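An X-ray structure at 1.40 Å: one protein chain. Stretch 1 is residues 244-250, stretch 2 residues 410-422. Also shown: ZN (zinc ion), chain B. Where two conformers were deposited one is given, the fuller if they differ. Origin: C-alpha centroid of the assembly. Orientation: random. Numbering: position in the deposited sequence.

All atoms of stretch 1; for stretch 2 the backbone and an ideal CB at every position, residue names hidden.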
# COMPACT_ATOMS: atom_id res chain seq x y z
N THR A 244 -9.28 -5.12 -3.65
CA THR A 244 -9.68 -5.96 -4.80
C THR A 244 -9.68 -5.12 -6.09
O THR A 244 -8.61 -4.75 -6.58
CB THR A 244 -11.00 -6.74 -4.57
OG1 THR A 244 -12.09 -5.84 -4.38
CG2 THR A 244 -10.87 -7.64 -3.37
N ASN A 245 -10.86 -4.82 -6.61
CA ASN A 245 -11.00 -4.04 -7.82
C ASN A 245 -11.54 -2.67 -7.40
O ASN A 245 -12.76 -2.44 -7.34
CB ASN A 245 -11.92 -4.75 -8.86
CG ASN A 245 -13.02 -5.62 -8.22
OD1 ASN A 245 -13.06 -6.84 -8.44
ND2 ASN A 245 -13.90 -5.00 -7.43
N ALA A 246 -10.63 -1.74 -7.11
CA ALA A 246 -10.98 -0.43 -6.51
C ALA A 246 -10.78 0.76 -7.46
O ALA A 246 -10.87 1.92 -7.03
CB ALA A 246 -10.16 -0.22 -5.23
N GLY A 247 -10.55 0.48 -8.74
CA GLY A 247 -10.17 1.53 -9.68
C GLY A 247 -11.13 2.71 -9.71
O GLY A 247 -10.71 3.87 -9.87
N ASN A 248 -12.43 2.43 -9.58
CA ASN A 248 -13.42 3.49 -9.65
C ASN A 248 -14.17 3.70 -8.34
O ASN A 248 -15.29 4.22 -8.33
CB ASN A 248 -14.40 3.30 -10.86
CG ASN A 248 -15.06 1.90 -10.88
OD1 ASN A 248 -14.71 1.02 -10.08
ND2 ASN A 248 -16.03 1.71 -11.79
N LEU A 249 -13.54 3.31 -7.22
CA LEU A 249 -14.18 3.37 -5.91
C LEU A 249 -13.43 4.27 -4.92
O LEU A 249 -12.24 4.06 -4.63
CB LEU A 249 -14.31 1.97 -5.30
CG LEU A 249 -15.27 1.00 -5.98
CD1 LEU A 249 -15.04 -0.40 -5.42
CD2 LEU A 249 -16.69 1.41 -5.67
N SER A 250 -14.16 5.24 -4.37
CA SER A 250 -13.66 6.17 -3.37
C SER A 250 -14.27 5.89 -2.00
O SER A 250 -15.34 5.26 -1.89
CB SER A 250 -14.13 7.59 -3.72
OG SER A 250 -13.53 8.04 -4.92
N UNK A 410 -2.44 -3.75 -11.49
CA UNK A 410 -3.07 -2.48 -11.87
C UNK A 410 -4.29 -2.18 -10.99
O UNK A 410 -4.62 -2.96 -10.08
CB UNK A 410 -3.48 -2.51 -13.34
N UNK A 411 -4.95 -1.05 -11.25
CA UNK A 411 -6.21 -0.68 -10.59
C UNK A 411 -7.36 -1.08 -11.49
O UNK A 411 -7.56 -0.44 -12.52
CB UNK A 411 -6.26 0.82 -10.28
N UNK A 412 -8.12 -2.10 -11.11
CA UNK A 412 -9.23 -2.54 -11.93
C UNK A 412 -10.53 -1.94 -11.44
O UNK A 412 -10.80 -1.93 -10.25
CB UNK A 412 -9.32 -4.07 -11.94
N UNK A 413 -11.36 -1.47 -12.35
CA UNK A 413 -12.68 -1.02 -11.93
C UNK A 413 -13.50 -2.21 -11.49
O UNK A 413 -13.13 -3.35 -11.75
CB UNK A 413 -13.39 -0.26 -13.05
N UNK A 414 -14.62 -1.93 -10.82
CA UNK A 414 -15.48 -3.02 -10.30
C UNK A 414 -15.75 -4.07 -11.40
O UNK A 414 -15.46 -5.25 -11.21
CB UNK A 414 -16.80 -2.45 -9.78
N UNK A 415 -16.30 -3.64 -12.54
CA UNK A 415 -16.69 -4.63 -13.55
C UNK A 415 -15.48 -5.24 -14.25
O UNK A 415 -15.54 -6.40 -14.71
CB UNK A 415 -17.61 -3.99 -14.59
N UNK A 416 -14.37 -4.50 -14.33
CA UNK A 416 -13.17 -5.10 -14.96
C UNK A 416 -12.69 -6.29 -14.11
O UNK A 416 -12.34 -7.35 -14.64
CB UNK A 416 -12.05 -4.06 -15.11
N UNK A 417 -12.73 -6.11 -12.80
CA UNK A 417 -12.32 -7.18 -11.88
C UNK A 417 -13.35 -8.28 -11.78
O UNK A 417 -13.03 -9.49 -11.81
CB UNK A 417 -12.05 -6.61 -10.49
N UNK A 418 -14.62 -7.88 -11.66
CA UNK A 418 -15.71 -8.86 -11.57
C UNK A 418 -15.76 -9.79 -12.79
O UNK A 418 -15.94 -10.99 -12.66
CB UNK A 418 -17.05 -8.14 -11.42
N UNK A 419 -15.60 -9.23 -13.99
CA UNK A 419 -15.61 -10.07 -15.19
C UNK A 419 -14.48 -11.13 -15.16
O UNK A 419 -14.67 -12.29 -15.57
CB UNK A 419 -15.47 -9.19 -16.44
N UNK A 420 -13.32 -10.73 -14.67
CA UNK A 420 -12.19 -11.66 -14.59
C UNK A 420 -12.45 -12.73 -13.53
O UNK A 420 -12.27 -13.91 -13.78
CB UNK A 420 -10.90 -10.91 -14.28
N UNK A 421 -12.96 -12.31 -12.38
CA UNK A 421 -13.34 -13.23 -11.32
C UNK A 421 -14.31 -14.30 -11.83
O UNK A 421 -14.10 -15.49 -11.59
CB UNK A 421 -13.97 -12.46 -10.16
N UNK A 422 -15.36 -13.86 -12.52
CA UNK A 422 -16.37 -14.76 -13.09
C UNK A 422 -15.75 -15.76 -14.06
O UNK A 422 -16.08 -16.95 -14.05
CB UNK A 422 -17.46 -13.95 -13.80
ZN ZN B . -5.98 4.83 -7.68

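Position 410 is out of reach of stretch 1, which selects no side chain here. The residue is Ala 410.

At 411 CA-to-CB points sideways, and the ideal CB lies 4.0 Å from Gly 247 CA. Stretch 1 offers no polar partner here, but the zinc ion lies on the side to which CB points. A metal ligand long enough to reach it would suit: glutamate or histidine could be considered. The residue is Glu 411. It binds the zinc through both carboxylate oxygens, OE1 at 2.1 Å and OE2 at 2.5 Å from ZN.

Position 412 matters first for its backbone. Its carbonyl O accepts a hydrogen bond from Gly 247 N at 2.9 Å. The ideal CB is sideways, 4.1 Å from Asn 245 CB, so many side chains would fit if they turned outward. The residue is Phe 412, and the end of its side chain leads away. Its N donates to water 1, which also accepts from Ala 246 N and donates to Thr 244 O.

Position 413 immediately precedes a helix, with phi/psi of -69/167, common at an N-cap. Serine, threonine, aspartate or asparagine would suit. The ideal CB is tight against stretch 1, 3.5 Å from Asn 248 CG, which favours a compact side chain. The residue is Thr 413. Its OG1 accepts the capping bond from the backbone N of 416 at 3.3 Å.

Position 414 begins the helix. Its free backbone N donates to Asn 248 OD1 at 3.0 Å, so a side chain from stretch 1 also serves this helix start. CA-to-CB points away overall, yet the ideal CB is 4.1 Å from Asn 248 OD1, and Leu 249 CD1 lies further on at 5.1 Å. A branched apolar residue such as valine or isoleucine would suit. The residue is Val 414. Its CG2 packs 3.6 Å from Leu 249 CD1.

At 415 CB points away and the choice is open. It is Met 415, whose N donates to water 2, as does Asn 248 ND2. At 416 CB is sideways with nothing of stretch 1 near. It is Ala 416.

Position 417 is restrictive. CA-to-CB would point toward stretch 1, and the ideal CB would lie 2.3 Å from Asn 245 OD1, a clash. Only glycine suits this geometry. The residue is Gly 417, and its CA lies 3.5 Å from Asn 245 OD1.

At 418 CB is sideways, and several apolar residues would do. It is Val 418. Positions 419 and 420 are out of reach: Arg 419 and Ile 420.

At 421 CB points toward stretch 1 but has space before it. A long donor, arginine or lysine, could reach Asn 245 OD1. The residue is Arg 421. In the conformer given, NH2 donates to Asn 245 OD1 at 3.0 Å, and that oxygen lies near the guanidinium plane.

Position 422 is out of reach. It is Arg 422.

Stretch 2 (410-422) AEFTVMAGVRIRR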
# COMPACT_ATOMS: atom_id res chain seq x y z
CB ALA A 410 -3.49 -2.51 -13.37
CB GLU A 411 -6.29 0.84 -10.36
CG GLU A 411 -5.01 1.49 -9.89
CD GLU A 411 -5.26 2.78 -9.12
OE1 GLU A 411 -6.34 2.97 -8.47
OE2 GLU A 411 -4.34 3.61 -9.14
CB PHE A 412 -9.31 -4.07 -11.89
CG PHE A 412 -8.20 -4.74 -12.66
CD1 PHE A 412 -6.87 -4.68 -12.19
CD2 PHE A 412 -8.47 -5.45 -13.81
CE1 PHE A 412 -5.84 -5.28 -12.92
CE2 PHE A 412 -7.45 -6.08 -14.51
CZ PHE A 412 -6.12 -5.99 -14.06
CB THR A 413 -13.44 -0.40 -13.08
OG1 THR A 413 -13.55 -1.36 -14.14
CG2 THR A 413 -12.74 0.86 -13.57
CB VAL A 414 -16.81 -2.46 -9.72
CG1 VAL A 414 -17.82 -3.60 -9.39
CG2 VAL A 414 -16.53 -1.60 -8.47
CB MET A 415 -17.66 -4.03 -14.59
CG MET A 415 -19.05 -3.68 -14.03
SD MET A 415 -19.72 -4.89 -12.85
CE MET A 415 -19.78 -6.44 -13.79
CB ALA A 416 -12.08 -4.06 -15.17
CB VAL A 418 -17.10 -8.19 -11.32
CG1 VAL A 418 -18.22 -9.23 -11.46
CG2 VAL A 418 -17.12 -7.57 -9.94
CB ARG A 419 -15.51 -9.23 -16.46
CG ARG A 419 -16.85 -8.61 -16.85
CD ARG A 419 -16.68 -7.88 -18.15
NE ARG A 419 -17.75 -6.92 -18.38
CZ ARG A 419 -17.74 -6.06 -19.38
NH1 ARG A 419 -18.75 -5.20 -19.54
NH2 ARG A 419 -16.72 -6.08 -20.24
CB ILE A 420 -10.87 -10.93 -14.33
CG1 ILE A 420 -10.56 -10.01 -15.53
CG2 ILE A 420 -9.74 -11.94 -14.13
CD1 ILE A 420 -9.35 -9.10 -15.35
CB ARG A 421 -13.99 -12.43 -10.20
CG ARG A 421 -13.54 -12.83 -8.82
CD ARG A 421 -14.47 -12.20 -7.82
NE ARG A 421 -14.45 -10.75 -7.89
CZ ARG A 421 -15.35 -9.95 -7.30
NH1 ARG A 421 -16.38 -10.45 -6.61
NH2 ARG A 421 -15.20 -8.63 -7.39
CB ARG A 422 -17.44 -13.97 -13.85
CG ARG A 422 -18.42 -13.23 -12.96
CD ARG A 422 -19.31 -12.32 -13.78
NE ARG A 422 -20.26 -11.67 -12.89
CZ ARG A 422 -20.97 -10.59 -13.19
NH1 ARG A 422 -20.85 -9.99 -14.37
NH2 ARG A 422 -21.80 -10.10 -12.28
O HOH W 1 -7.81 -2.82 -8.20
O HOH W 2 -17.05 -0.79 -12.96
O HOH W 3 -5.04 6.69 -7.31
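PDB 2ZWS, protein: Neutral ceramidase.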